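Local coordinates for spindle assembly abnormal protein 6 (Caenorhabditis elegans, PDB 4G79) that scaffolds centrioles and sets their ninefold symmetry, this chain being the globular N-terminal head that links SAS-6 dimers into the central assembly, at residues 119-124 / 130-135; 8-13 / 95-100; 57-60 / 64-67; 74-79 / 85-90. All blocks are in the same frame, centred on the assembly; numbering follows the deposited sequence.

Contact 1 (119-124 / 130-135)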
# COMPACT_ATOMS: atom_id res chain seq x y z
N SER A 119 5.20 -14.71 -8.09
CA SER A 119 5.03 -13.30 -7.80
C SER A 119 5.98 -13.00 -6.68
O SER A 119 5.99 -13.71 -5.69
CB SER A 119 3.58 -13.00 -7.42
OG SER A 119 3.43 -11.66 -6.99
N PHE A 120 6.88 -12.04 -6.89
CA PHE A 120 7.83 -11.62 -5.89
C PHE A 120 7.20 -10.37 -5.25
O PHE A 120 6.93 -9.40 -5.97
CB PHE A 120 9.21 -11.32 -6.54
CG PHE A 120 10.24 -10.70 -5.62
CD1 PHE A 120 10.31 -9.33 -5.45
CD2 PHE A 120 11.16 -11.50 -4.93
CE1 PHE A 120 11.27 -8.75 -4.61
CE2 PHE A 120 12.13 -10.92 -4.12
CZ PHE A 120 12.17 -9.56 -3.95
N GLU A 121 6.97 -10.39 -3.96
CA GLU A 121 6.34 -9.26 -3.26
C GLU A 121 7.24 -8.76 -2.17
O GLU A 121 7.68 -9.56 -1.35
CB GLU A 121 5.00 -9.71 -2.66
CG GLU A 121 4.02 -10.35 -3.64
CD GLU A 121 2.61 -10.47 -3.10
OE1 GLU A 121 2.44 -10.94 -1.95
OE2 GLU A 121 1.66 -10.12 -3.84
N LEU A 122 7.54 -7.46 -2.19
CA LEU A 122 8.38 -6.83 -1.18
C LEU A 122 7.51 -5.98 -0.26
O LEU A 122 6.71 -5.20 -0.75
CB LEU A 122 9.47 -5.96 -1.86
CG LEU A 122 10.48 -5.30 -0.91
CD1 LEU A 122 11.21 -6.35 -0.07
CD2 LEU A 122 11.48 -4.50 -1.70
N PHE A 123 7.70 -6.10 1.07
CA PHE A 123 6.92 -5.36 2.07
C PHE A 123 7.79 -4.67 3.03
O PHE A 123 8.91 -5.09 3.22
CB PHE A 123 6.01 -6.31 2.89
CG PHE A 123 4.99 -7.09 2.10
CD1 PHE A 123 5.34 -8.27 1.45
CD2 PHE A 123 3.66 -6.68 2.05
CE1 PHE A 123 4.39 -9.01 0.75
CE2 PHE A 123 2.71 -7.42 1.34
CZ PHE A 123 3.08 -8.59 0.71
N SER A 124 7.25 -3.65 3.68
CA SER A 124 7.90 -2.98 4.81
C SER A 124 6.78 -2.70 5.83
O SER A 124 6.08 -1.69 5.73
CB SER A 124 8.65 -1.74 4.36
OG SER A 124 9.36 -1.19 5.45
N LYS A 130 0.39 -4.19 6.18
CA LYS A 130 1.45 -5.02 5.58
C LYS A 130 2.55 -4.18 4.94
O LYS A 130 3.69 -4.62 4.94
CB LYS A 130 0.86 -5.98 4.55
CG LYS A 130 0.02 -7.07 5.19
CD LYS A 130 -0.55 -8.01 4.15
CE LYS A 130 -1.34 -9.12 4.80
NZ LYS A 130 -1.62 -10.21 3.84
N GLY A 131 2.22 -2.95 4.47
CA GLY A 131 3.19 -2.06 3.86
C GLY A 131 3.83 -2.61 2.59
O GLY A 131 5.04 -2.48 2.40
N LYS A 132 3.01 -3.16 1.68
CA LYS A 132 3.55 -3.65 0.39
C LYS A 132 4.25 -2.54 -0.38
O LYS A 132 3.68 -1.45 -0.53
CB LYS A 132 2.46 -4.27 -0.50
CG LYS A 132 3.06 -5.07 -1.68
CD LYS A 132 2.05 -5.32 -2.79
CE LYS A 132 1.43 -6.69 -2.77
NZ LYS A 132 0.54 -6.91 -3.94
N ILE A 133 5.48 -2.78 -0.83
CA ILE A 133 6.21 -1.80 -1.63
C ILE A 133 5.84 -2.02 -3.09
O ILE A 133 5.32 -1.11 -3.76
CB ILE A 133 7.73 -1.88 -1.35
CG1 ILE A 133 8.01 -1.67 0.17
CG2 ILE A 133 8.48 -0.81 -2.20
CD1 ILE A 133 9.48 -1.83 0.59
N PHE A 134 6.06 -3.25 -3.59
CA PHE A 134 5.68 -3.59 -4.96
C PHE A 134 5.66 -5.08 -5.08
O PHE A 134 6.09 -5.78 -4.17
CB PHE A 134 6.67 -2.94 -6.00
CG PHE A 134 8.04 -3.58 -6.11
CD1 PHE A 134 9.06 -3.24 -5.23
CD2 PHE A 134 8.31 -4.52 -7.10
CE1 PHE A 134 10.31 -3.85 -5.31
CE2 PHE A 134 9.57 -5.13 -7.20
CZ PHE A 134 10.57 -4.79 -6.30
N SER A 135 5.13 -5.56 -6.18
CA SER A 135 5.16 -6.96 -6.55
C SER A 135 5.48 -7.02 -8.03
O SER A 135 5.11 -6.11 -8.78
CB SER A 135 3.86 -7.68 -6.20
OG SER A 135 2.76 -7.25 -6.99

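Contact 2 (8-13 / 95-100)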
# COMPACT_ATOMS: atom_id res chain seq x y z
N ALA A 8 26.15 -5.86 -12.15
CA ALA A 8 25.54 -6.43 -10.94
C ALA A 8 25.31 -5.31 -9.94
O ALA A 8 26.20 -4.48 -9.72
CB ALA A 8 26.44 -7.50 -10.35
N LEU A 9 24.09 -5.21 -9.39
CA LEU A 9 23.76 -4.14 -8.45
C LEU A 9 23.52 -4.68 -7.07
O LEU A 9 23.76 -3.98 -6.09
CB LEU A 9 22.53 -3.35 -8.91
CG LEU A 9 22.57 -2.66 -10.30
CD1 LEU A 9 21.21 -2.09 -10.63
CD2 LEU A 9 23.59 -1.52 -10.34
N PHE A 10 23.06 -5.93 -6.97
CA PHE A 10 22.72 -6.58 -5.72
C PHE A 10 22.77 -8.08 -5.93
O PHE A 10 22.29 -8.57 -6.95
CB PHE A 10 21.31 -6.13 -5.28
CG PHE A 10 20.79 -6.69 -3.97
CD1 PHE A 10 20.10 -7.90 -3.94
CD2 PHE A 10 20.87 -5.96 -2.80
CE1 PHE A 10 19.60 -8.41 -2.73
CE2 PHE A 10 20.32 -6.44 -1.59
CZ PHE A 10 19.69 -7.67 -1.57
N ASP A 11 23.34 -8.80 -4.96
CA ASP A 11 23.41 -10.26 -4.96
C ASP A 11 23.47 -10.73 -3.53
O ASP A 11 24.53 -10.74 -2.93
CB ASP A 11 24.62 -10.76 -5.76
CG ASP A 11 24.64 -12.26 -6.03
OD1 ASP A 11 23.92 -13.00 -5.32
OD2 ASP A 11 25.35 -12.68 -6.96
N GLN A 12 22.31 -11.09 -2.96
CA GLN A 12 22.28 -11.55 -1.58
C GLN A 12 21.34 -12.70 -1.39
O GLN A 12 20.33 -12.78 -2.08
CB GLN A 12 21.82 -10.42 -0.64
CG GLN A 12 22.64 -9.12 -0.68
CD GLN A 12 23.94 -9.19 0.07
OE1 GLN A 12 24.13 -10.03 0.96
NE2 GLN A 12 24.84 -8.28 -0.26
N THR A 13 21.63 -13.55 -0.39
CA THR A 13 20.74 -14.59 0.05
C THR A 13 19.85 -13.93 1.10
O THR A 13 20.35 -13.30 2.05
CB THR A 13 21.51 -15.80 0.58
OG1 THR A 13 22.26 -16.36 -0.50
CG2 THR A 13 20.58 -16.84 1.17
N VAL A 95 17.10 2.95 -4.31
CA VAL A 95 16.22 3.05 -3.14
C VAL A 95 15.80 1.65 -2.69
O VAL A 95 15.79 1.37 -1.50
CB VAL A 95 15.02 4.00 -3.44
CG1 VAL A 95 14.12 4.14 -2.23
CG2 VAL A 95 15.52 5.40 -3.85
N ILE A 96 15.51 0.73 -3.63
CA ILE A 96 15.14 -0.65 -3.27
C ILE A 96 16.32 -1.37 -2.63
O ILE A 96 16.15 -2.08 -1.63
CB ILE A 96 14.57 -1.47 -4.46
CG1 ILE A 96 13.20 -0.93 -4.88
CG2 ILE A 96 14.52 -3.02 -4.19
CD1 ILE A 96 12.06 -0.90 -3.80
N ILE A 97 17.54 -1.18 -3.18
CA ILE A 97 18.72 -1.86 -2.64
C ILE A 97 19.02 -1.28 -1.26
O ILE A 97 19.31 -2.05 -0.35
CB ILE A 97 19.90 -1.78 -3.64
CG1 ILE A 97 19.61 -2.76 -4.80
CG2 ILE A 97 21.25 -2.10 -2.98
CD1 ILE A 97 20.38 -2.51 -6.11
N GLN A 98 18.92 0.05 -1.09
CA GLN A 98 19.14 0.67 0.22
C GLN A 98 18.13 0.10 1.22
O GLN A 98 18.51 -0.28 2.32
CB GLN A 98 19.04 2.20 0.13
CG GLN A 98 19.66 2.91 1.34
CD GLN A 98 19.26 4.35 1.48
OE1 GLN A 98 19.20 5.12 0.51
NE2 GLN A 98 19.04 4.78 2.72
N HIS A 99 16.84 -0.05 0.81
CA HIS A 99 15.80 -0.63 1.67
C HIS A 99 16.17 -2.07 2.08
O HIS A 99 16.12 -2.39 3.27
CB HIS A 99 14.42 -0.61 0.97
CG HIS A 99 13.36 -1.28 1.80
ND1 HIS A 99 12.59 -0.55 2.69
CD2 HIS A 99 13.03 -2.59 1.89
CE1 HIS A 99 11.82 -1.43 3.30
NE2 HIS A 99 12.05 -2.68 2.85
N LEU A 100 16.54 -2.93 1.11
CA LEU A 100 16.88 -4.35 1.32
C LEU A 100 18.07 -4.54 2.24
O LEU A 100 18.16 -5.58 2.90
CB LEU A 100 17.19 -5.06 0.00
CG LEU A 100 16.03 -5.29 -0.94
CD1 LEU A 100 16.53 -5.71 -2.30
CD2 LEU A 100 15.02 -6.34 -0.37

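Contact 3 (57-60 / 64-67)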
# COMPACT_ATOMS: atom_id res chain seq x y z
N ILE A 57 15.64 -14.66 -9.21
CA ILE A 57 15.56 -15.40 -7.95
C ILE A 57 15.91 -16.88 -8.21
O ILE A 57 15.64 -17.43 -9.28
CB ILE A 57 14.24 -15.25 -7.17
CG1 ILE A 57 13.03 -15.83 -7.90
CG2 ILE A 57 14.01 -13.82 -6.58
CD1 ILE A 57 11.84 -16.01 -6.97
N SER A 58 16.57 -17.49 -7.23
CA SER A 58 16.94 -18.91 -7.25
C SER A 58 17.03 -19.41 -5.84
O SER A 58 17.09 -18.61 -4.90
CB SER A 58 18.26 -19.13 -7.98
OG SER A 58 19.32 -18.41 -7.37
N ARG A 59 17.04 -20.74 -5.66
CA ARG A 59 17.23 -21.35 -4.35
C ARG A 59 17.78 -22.76 -4.57
O ARG A 59 17.42 -23.43 -5.55
CB ARG A 59 15.98 -21.32 -3.46
CG ARG A 59 14.92 -22.33 -3.83
CD ARG A 59 13.72 -22.14 -2.93
NE ARG A 59 12.72 -23.17 -3.19
CZ ARG A 59 12.08 -23.84 -2.24
NH1 ARG A 59 12.33 -23.58 -0.96
NH2 ARG A 59 11.18 -24.75 -2.56
N SER A 60 18.67 -23.21 -3.65
CA SER A 60 19.38 -24.47 -3.80
C SER A 60 18.51 -25.69 -3.54
O SER A 60 18.94 -26.81 -3.86
CB SER A 60 20.61 -24.51 -2.90
OG SER A 60 20.27 -24.53 -1.53
N GLU A 64 14.62 -26.22 -10.41
CA GLU A 64 13.56 -25.65 -11.24
C GLU A 64 13.11 -24.27 -10.74
O GLU A 64 12.37 -23.59 -11.44
CB GLU A 64 12.35 -26.59 -11.31
CG GLU A 64 12.61 -27.85 -12.12
CD GLU A 64 11.46 -28.84 -12.14
OE1 GLU A 64 10.87 -29.10 -11.07
OE2 GLU A 64 11.18 -29.39 -13.23
N PHE A 65 13.54 -23.88 -9.53
CA PHE A 65 13.23 -22.61 -8.90
C PHE A 65 14.22 -21.58 -9.43
O PHE A 65 15.26 -21.33 -8.84
CB PHE A 65 13.29 -22.73 -7.37
CG PHE A 65 12.67 -21.57 -6.63
CD1 PHE A 65 13.37 -20.38 -6.45
CD2 PHE A 65 11.36 -21.65 -6.16
CE1 PHE A 65 12.80 -19.30 -5.79
CE2 PHE A 65 10.78 -20.56 -5.50
CZ PHE A 65 11.51 -19.41 -5.30
N LEU A 66 13.95 -21.07 -10.63
CA LEU A 66 14.81 -20.12 -11.32
C LEU A 66 13.89 -19.18 -12.09
O LEU A 66 13.22 -19.62 -13.03
CB LEU A 66 15.80 -20.89 -12.24
CG LEU A 66 16.96 -20.10 -12.83
CD1 LEU A 66 17.65 -19.20 -11.79
CD2 LEU A 66 17.94 -21.02 -13.53
N PHE A 67 13.75 -17.94 -11.60
CA PHE A 67 12.80 -17.01 -12.21
C PHE A 67 13.41 -15.65 -12.45
O PHE A 67 14.24 -15.21 -11.65
CB PHE A 67 11.56 -16.85 -11.32
CG PHE A 67 10.89 -18.16 -10.96
CD1 PHE A 67 9.92 -18.70 -11.79
CD2 PHE A 67 11.21 -18.83 -9.79
CE1 PHE A 67 9.32 -19.93 -11.47
CE2 PHE A 67 10.61 -20.05 -9.47
CZ PHE A 67 9.69 -20.60 -10.32

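Contact 4 (74-79 / 85-90)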
# COMPACT_ATOMS: atom_id res chain seq x y z
N GLU A 74 9.47 2.11 -19.52
CA GLU A 74 8.03 2.08 -19.83
C GLU A 74 7.27 1.11 -18.90
O GLU A 74 6.19 1.47 -18.39
CB GLU A 74 7.80 1.70 -21.30
CG GLU A 74 8.32 2.75 -22.28
CD GLU A 74 9.81 2.79 -22.53
OE1 GLU A 74 10.53 1.84 -22.13
OE2 GLU A 74 10.27 3.79 -23.15
N LYS A 75 7.82 -0.09 -18.66
CA LYS A 75 7.21 -1.11 -17.81
C LYS A 75 7.25 -0.65 -16.36
O LYS A 75 6.29 -0.86 -15.62
CB LYS A 75 7.89 -2.47 -17.98
CG LYS A 75 7.53 -3.17 -19.29
CD LYS A 75 8.21 -4.52 -19.44
CE LYS A 75 7.97 -5.08 -20.82
NZ LYS A 75 8.47 -6.48 -20.95
N TYR A 76 8.34 0.03 -15.97
CA TYR A 76 8.46 0.62 -14.64
C TYR A 76 7.36 1.66 -14.39
O TYR A 76 6.89 1.75 -13.26
CB TYR A 76 9.83 1.28 -14.41
CG TYR A 76 9.90 1.91 -13.04
CD1 TYR A 76 9.97 1.13 -11.90
CD2 TYR A 76 9.74 3.29 -12.88
CE1 TYR A 76 9.91 1.70 -10.63
CE2 TYR A 76 9.68 3.87 -11.61
CZ TYR A 76 9.77 3.06 -10.49
OH TYR A 76 9.77 3.63 -9.24
N GLN A 77 6.99 2.47 -15.40
CA GLN A 77 5.93 3.48 -15.23
C GLN A 77 4.60 2.82 -14.85
O GLN A 77 3.89 3.35 -14.00
CB GLN A 77 5.75 4.38 -16.47
CG GLN A 77 6.97 5.25 -16.84
CD GLN A 77 7.66 5.93 -15.69
OE1 GLN A 77 7.04 6.53 -14.79
NE2 GLN A 77 8.98 5.89 -15.70
N ILE A 78 4.29 1.65 -15.45
CA ILE A 78 3.09 0.86 -15.13
C ILE A 78 3.20 0.37 -13.66
O ILE A 78 2.27 0.55 -12.87
CB ILE A 78 2.89 -0.32 -16.13
CG1 ILE A 78 2.48 0.21 -17.53
CG2 ILE A 78 1.84 -1.31 -15.60
CD1 ILE A 78 2.53 -0.83 -18.68
N LEU A 79 4.37 -0.19 -13.31
CA LEU A 79 4.66 -0.68 -11.96
C LEU A 79 4.49 0.42 -10.91
O LEU A 79 3.89 0.16 -9.86
CB LEU A 79 6.08 -1.27 -11.88
CG LEU A 79 6.41 -1.98 -10.55
CD1 LEU A 79 5.91 -3.40 -10.56
CD2 LEU A 79 7.90 -1.93 -10.23
N LEU A 85 4.44 3.98 -6.36
CA LEU A 85 5.84 4.31 -6.17
C LEU A 85 6.06 5.77 -6.49
O LEU A 85 5.49 6.28 -7.46
CB LEU A 85 6.75 3.40 -7.04
CG LEU A 85 6.58 1.89 -6.85
CD1 LEU A 85 7.54 1.10 -7.77
CD2 LEU A 85 6.81 1.47 -5.37
N THR A 86 6.86 6.46 -5.68
CA THR A 86 7.07 7.90 -5.91
C THR A 86 8.46 8.22 -6.44
O THR A 86 8.78 9.39 -6.63
CB THR A 86 6.78 8.69 -4.66
OG1 THR A 86 7.63 8.20 -3.61
CG2 THR A 86 5.31 8.62 -4.26
N VAL A 87 9.27 7.18 -6.70
CA VAL A 87 10.63 7.37 -7.25
C VAL A 87 10.60 7.08 -8.74
O VAL A 87 9.78 6.28 -9.20
CB VAL A 87 11.73 6.54 -6.50
CG1 VAL A 87 11.87 7.01 -5.05
CG2 VAL A 87 11.45 5.03 -6.54
N ASP A 88 11.49 7.71 -9.50
CA ASP A 88 11.58 7.46 -10.94
C ASP A 88 12.39 6.18 -11.22
O ASP A 88 12.97 5.58 -10.31
CB ASP A 88 12.19 8.68 -11.67
CG ASP A 88 13.51 9.16 -11.11
OD1 ASP A 88 14.39 8.31 -10.86
OD2 ASP A 88 13.71 10.38 -11.01
N PHE A 89 12.42 5.76 -12.49
CA PHE A 89 13.10 4.53 -12.87
C PHE A 89 14.59 4.53 -12.50
O PHE A 89 15.07 3.51 -12.05
CB PHE A 89 12.90 4.30 -14.36
CG PHE A 89 13.55 3.07 -14.95
CD1 PHE A 89 13.28 1.80 -14.43
CD2 PHE A 89 14.42 3.18 -16.03
CE1 PHE A 89 13.86 0.67 -14.99
CE2 PHE A 89 15.02 2.04 -16.58
CZ PHE A 89 14.73 0.80 -16.07
N ASP A 90 15.31 5.66 -12.65
CA ASP A 90 16.74 5.82 -12.33
C ASP A 90 17.02 5.60 -10.83
O ASP A 90 18.00 4.98 -10.45
CB ASP A 90 17.19 7.24 -12.74
CG ASP A 90 18.68 7.47 -12.63
OD1 ASP A 90 19.42 7.03 -13.54
OD2 ASP A 90 19.11 8.12 -11.65
O HOH W 1 10.71 7.01 -14.38

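Contact 1 (119-124 / 130-135)
A classic beta bulge interrupts the antiparallel hairpin of strands 117-123 and 132-140, where I133 and F134 both face L122. L122 N donates to F134 O at 3.0 Å, while I133 N reaches L122 O at 2.7 Å; one residue of 119-124 is thus gripped at both its N-H and its carbonyl by two successive residues. Nearer the turn, S124 N donates to G131 O (2.8 Å), and G131, with its positive phi, returns a CA-H...O contact to S124 O. On the face carrying E121, F123 and K132, the lysine CG sits over the F123 ring, 4.3 Å from its centroid, and K130 O lies at the ring edge. A bend in the lysine chain at chi3 (-100°) turns NZ back toward E121 OE2, a weak salt bridge of 3.4 Å. Replacing F123 by an alanine is likely to rob the K132 methylenes of their aromatic support and let the tail swing from E121. On the other face, L122 CD2 meets F134 CE1 at 3.9 Å. I128 of the second subunit packs on I133, consistent with a bulged hairpin at the head-to-head junction of SAS-6.

Contact 2 (8-13 / 95-100)
L100 N donates to I96 O at 2.9 Å, a helical bond that holds L100 on the side of helix 92-102 facing F10 of strand 7-21. No hydrogen bond crosses between strand and helix, whose segment axes run 9.4 Å apart at 24°. The F10 ring does most of the joining. Its CG stands anti to the backbone N (chi1 -179°), which carries the ring along the helix to L100; there the leucine CD1 lies over one face, 4.0 Å from the ring centroid, as a CH-pi contact. L100 CB touches F10 CE2 at 3.8 Å, and the two side chains cross at roughly a right angle. The opposite ring face is covered by Q12 CG from the same strand. I97, one turn earlier, slides past F10 in the reverse direction, its CG1 3.8 Å from F10 CB, and reaches on with CD1 to L9 CB at 3.6 Å. Both L9 and F10 face I40 across a classic beta bulge, which probably lets two consecutive residues of the strand meet I97. Beside them, D11 turns to a salt bridge with K37. With purely apolar contacts across it, the joint between helix and strand rests on shape and burial, without directional bonds.

Contact 3 (57-60 / 64-67)
Two reciprocal backbone bonds tie I57 to F67: I57 N reaches F67 O at 2.9 Å, and F67 N reaches I57 O at 3.0 Å, both nearly straight at hydrogen (168°). They make a hydrogen-bonded antiparallel pair near the turn of the hairpin formed by strands 51-58 and 66-71. Beyond this pair the chain of 64-67 folds through an inverse gamma turn centred on F65, which directs the ring across the hairpin. The F65 carbonyl stays close to the other strand, its O accepting a CA-H...O contact from S58 CA at 3.3 Å.

Packing gathers on the F65 ring, which is sandwiched. R59 comes over one face, its chain extended from CG to NE and crossing the phenylalanine at about a right angle; CD stands above the ring centre, 3.8 Å from the centroid. The guanidinium lies farther off and is tilted 61° to the ring plane, so any cation-pi attraction is long and weak; its NH1 is instead hydrogen-bonded to T34 OG1. The aliphatic part of the arginine therefore serves the ring while the charged end is occupied by strand 29-44. Against the opposite face comes F67 CE2, and F65 CD2 in turn lies in plane at the edge of the F67 ring. I57 fills the angle between the two phenylalanines and also packs on L138 and F120, placing the hairpin end against the interior of the sandwich. Its CG1 meets F67 CB at 3.9 Å, and its terminal CD1 closes on F65 CE1 at 3.6 Å.

Contact 4 (74-79 / 85-90)
Y76 is buried tightly against the loop 85-90, whereas Q77 beside it is exposed and comes no nearer to the loop than a loose approach of NE2 to F89 CB. The tyrosine CG is anti to the backbone N (chi1 178°), which extends the ring into the curve of the loop. At its far end OH donates to V87 O at 2.7 Å; the carbonyl oxygen lies near the ring plane, at the edge, although the hydroxyl stands above the carbonyl plane. V87 CG2 approaches the same hydroxyl at 3.5 Å. L85 CD1 touches Y76 CE1 obliquely at 3.8 Å and also meets L79 CD2, so that one methyl spans two successive turns of the helix. At the base of the ring, Y76 CB meets F89 CD1 at 3.5 Å; the two rings are oblique, their planes 39° apart.

The contact belongs to the helix-loop-helix connection between strands 66-71 and 106-111 of the SAS-6 head, with F92 of the following helix meeting both Y76 and L85. A phenylalanine in place of Y76 would probably leave V87 O without its donor and the loop less firmly tied to helix 73-83.

Looser contacts lie at Q77 and D88. A water takes a hydrogen bond from F89 N at 2.8 Å and also lies beside Q77 NE2, at a distance too short to be trusted; NE2 is held in addition by N73 OD1. D88 points its CB away from the helix, and its OD1 accepts from A91 N.

In the fold
Contacts 1 and 3 are backbone-paired hairpins of the same sheet, on opposite sides of the chain's centre, yet F120 of one touches I57 of the other. Contact 2 sets helix 92-102 against strand 7-21 by apolar side chains alone; contact 4, farthest from the centre, ties helix 73-83 to its following loop through a tyrosine hydroxyl and apolar packing. Contact 1 meets both, with L122 on L100 and F134 on L79. Each has a buried centre (L122 and F134; F10 and L100; I57, F65 and F67; Y76 and L85), but exposed residues edge contacts 1 (K130), 3 (L66) and 4 (Q77, D88). Contacts 1, 2 and 4 touch I128 of the second subunit; no other chain touches contact 3.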